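Long-range contact in glucose-binding protein (Thermus thermophilus HB27, PDB 2B3F), which binds glucose or galactose as the periplasmic receptor of what is probably a binding-protein-dependent sugar transport system: residues A[115-120]-A[276-281]. Numbering follows the deposited sequence.
Sequences PVNIHR and LSDSFG. With GAL (beta-D-galactopyranose), chain G.
An interrupted antiparallel strand pairing lining the galactose pocket joins residues 115-120 to 276-281, the latter at the end of the long strand 272-280, in a periplasmic binding protein of the solute-binding protein 1 family. It is a worked example of a second-shell residue positioning a first-shell one. Two short ladders make it up: His119 and Leu276 form a hydrogen-bonded pair, Pro115 and Ser279 a non-hydrogen-bonded one, with a shift of one residue and a loop between them. There one backbone bond remains, almost straight (177°), from Val116 N to Asp278 O. Side chains add the rest: Ser277 OG donates to Asn117 O over 2.7 Å, and the Asn117 side chain supplies two of the six hydrogen bonds. With CG in the crowded position between backbone N and carbonyl carbon (chi1 67°), its amide meets Asp278 at both ends: OD1 accepts from Asp278 N at 2.8 Å, while ND2, with its partner in the amide plane, reaches the anti lone pair of Asp278 OD2 at 2.9 Å. An alanine here would probably leave the carboxylate less firmly oriented for the sugar, since both hydrogen bonds of the amide would go. Gln64 NE2 holds the other oxygen, OD1. On the sugar side, Leu276 CD1 lies 3.2 Å from GAL O2, and the His119 ring, hydrogen-bonded through ND1 to Asp243 and through NE2 to Lys312, brings CD2 edge-on to Asp278 OD2. The carboxylate takes two neighbouring sugar hydroxyls, one per oxygen: GAL O2 donates to Asp278 OD1 and GAL O3 to Asp278 OD2, each at 2.6 Å.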
loop_
_atom_site.group_PDB
_atom_site.type_symbol
_atom_site.label_atom_id
_atom_site.label_comp_id
_atom_site.label_asym_id
_atom_site.label_seq_id
_atom_site.Cartn_x
_atom_site.Cartn_y
_atom_site.Cartn_z
ATOM N N PRO A 115 -0.287 -9.164 -10.968
ATOM C CA PRO A 115 0.080 -8.906 -9.570
ATOM C C PRO A 115 1.347 -9.626 -9.141
ATOM O O PRO A 115 1.525 -10.810 -9.450
ATOM C CB PRO A 115 -1.119 -9.407 -8.773
ATOM C CG PRO A 115 -2.168 -9.750 -9.775
ATOM C CD PRO A 115 -1.534 -9.955 -11.078
ATOM N N VAL A 116 2.230 -8.924 -8.441
ATOM C CA VAL A 116 3.460 -9.519 -7.938
ATOM C C VAL A 116 3.405 -9.845 -6.455
ATOM O O VAL A 116 4.202 -10.630 -5.961
ATOM C CB VAL A 116 4.698 -8.665 -8.281
ATOM C CG1 VAL A 116 4.702 -7.344 -7.544
ATOM C CG2 VAL A 116 5.999 -9.455 -7.980
ATOM N N ASN A 117 2.470 -9.227 -5.738
ATOM C CA ASN A 117 2.420 -9.332 -4.305
ATOM C C ASN A 117 1.053 -8.966 -3.743
ATOM O O ASN A 117 0.115 -8.603 -4.479
ATOM C CB ASN A 117 3.513 -8.440 -3.671
ATOM C CG ASN A 117 3.258 -6.948 -3.874
ATOM O OD1 ASN A 117 2.216 -6.547 -4.360
ATOM N ND2 ASN A 117 4.229 -6.119 -3.477
ATOM N N ILE A 118 0.966 -9.089 -2.434
ATOM C CA ILE A 118 -0.102 -8.515 -1.632
ATOM C C ILE A 118 0.579 -7.807 -0.452
ATOM O O ILE A 118 1.344 -8.413 0.296
ATOM C CB ILE A 118 -1.069 -9.591 -1.075
ATOM C CG1 ILE A 118 -1.766 -10.355 -2.213
ATOM C CG2 ILE A 118 -2.078 -8.984 -0.135
ATOM C CD1 ILE A 118 -2.775 -9.580 -3.008
ATOM N N HIS A 119 0.321 -6.504 -0.308
ATOM C CA HIS A 119 0.666 -5.792 0.913
ATOM C C HIS A 119 -0.601 -5.552 1.749
ATOM O O HIS A 119 -1.727 -5.487 1.230
ATOM C CB HIS A 119 1.331 -4.427 0.630
ATOM C CG HIS A 119 2.827 -4.452 0.426
ATOM N ND1 HIS A 119 3.721 -4.795 1.416
ATOM C CD2 HIS A 119 3.576 -4.088 -0.645
ATOM C CE1 HIS A 119 4.956 -4.649 0.953
ATOM N NE2 HIS A 119 4.892 -4.226 -0.295
ATOM N N ARG A 120 -0.389 -5.392 3.046
ATOM C CA ARG A 120 -1.429 -5.035 3.999
ATOM C C ARG A 120 -1.184 -3.602 4.477
ATOM O O ARG A 120 -0.056 -3.266 4.876
ATOM C CB ARG A 120 -1.351 -5.946 5.211
ATOM C CG ARG A 120 -2.506 -5.769 6.153
ATOM C CD ARG A 120 -2.500 -6.826 7.219
ATOM N NE ARG A 120 -3.685 -6.748 8.045
ATOM C CZ ARG A 120 -3.988 -7.641 8.978
ATOM N NH1 ARG A 120 -3.184 -8.655 9.195
ATOM N NH2 ARG A 120 -5.100 -7.530 9.674
ATOM N N LEU A 276 -3.605 -4.181 -0.713
ATOM C CA LEU A 276 -3.240 -3.536 -1.962
ATOM C C LEU A 276 -2.334 -4.523 -2.695
ATOM O O LEU A 276 -1.831 -5.479 -2.082
ATOM C CB LEU A 276 -2.484 -2.208 -1.701
ATOM C CG LEU A 276 -1.232 -2.350 -0.837
ATOM C CD1 LEU A 276 -0.000 -1.790 -1.525
ATOM C CD2 LEU A 276 -1.420 -1.796 0.588
ATOM N N SER A 277 -2.101 -4.279 -3.972
ATOM C CA SER A 277 -1.256 -5.176 -4.754
ATOM C C SER A 277 -0.494 -4.406 -5.803
ATOM O O SER A 277 -1.086 -3.672 -6.586
ATOM C CB SER A 277 -2.107 -6.275 -5.411
ATOM O OG SER A 277 -1.295 -7.086 -6.240
ATOM N N ASP A 278 0.832 -4.549 -5.774
ATOM C CA ASP A 278 1.705 -4.029 -6.793
ATOM C C ASP A 278 1.638 -4.969 -7.991
ATOM O O ASP A 278 1.706 -6.181 -7.815
ATOM C CB ASP A 278 3.135 -3.944 -6.267
ATOM C CG ASP A 278 3.284 -2.914 -5.130
ATOM O OD1 ASP A 278 2.859 -1.761 -5.365
ATOM O OD2 ASP A 278 3.800 -3.278 -4.055
ATOM N N SER A 279 1.486 -4.397 -9.175
ATOM C CA SER A 279 1.341 -5.153 -10.413
ATOM C C SER A 279 2.092 -4.463 -11.550
ATOM O O SER A 279 2.450 -3.284 -11.456
ATOM C CB SER A 279 -0.159 -5.339 -10.722
ATOM O OG SER A 279 -0.771 -4.181 -11.229
ATOM N N PHE A 280 2.329 -5.213 -12.632
ATOM C CA PHE A 280 2.956 -4.688 -13.833
ATOM C C PHE A 280 2.108 -5.066 -15.038
ATOM O O PHE A 280 1.629 -6.194 -15.103
ATOM C CB PHE A 280 4.356 -5.267 -14.017
ATOM C CG PHE A 280 5.368 -4.711 -13.045
ATOM C CD1 PHE A 280 6.086 -3.557 -13.351
ATOM C CD2 PHE A 280 5.600 -5.348 -11.841
ATOM C CE1 PHE A 280 7.023 -3.039 -12.443
ATOM C CE2 PHE A 280 6.534 -4.846 -10.934
ATOM C CZ PHE A 280 7.239 -3.669 -11.251
ATOM N N GLY A 281 1.977 -4.138 -15.979
ATOM C CA GLY A 281 1.307 -4.417 -17.238
ATOM C C GLY A 281 2.171 -4.163 -18.445
ATOM O O GLY A 281 3.396 -4.040 -18.350
HETATM C C1 GAL G . 2.890 1.491 -1.837
HETATM C C2 GAL G . 3.465 0.362 -2.704
HETATM C C3 GAL G . 4.523 -0.443 -1.963
HETATM C C4 GAL G . 5.590 0.472 -1.358
HETATM C C5 GAL G . 4.884 1.622 -0.600
HETATM C C6 GAL G . 5.835 2.639 0.050
HETATM O O1 GAL G . 1.973 2.263 -2.551
HETATM O O2 GAL G . 2.387 -0.471 -3.162
HETATM O O3 GAL G . 5.138 -1.369 -2.847
HETATM O O4 GAL G . 6.396 0.931 -2.410
HETATM O O5 GAL G . 3.983 2.320 -1.426
HETATM O O6 GAL G . 6.441 3.437 -0.922
#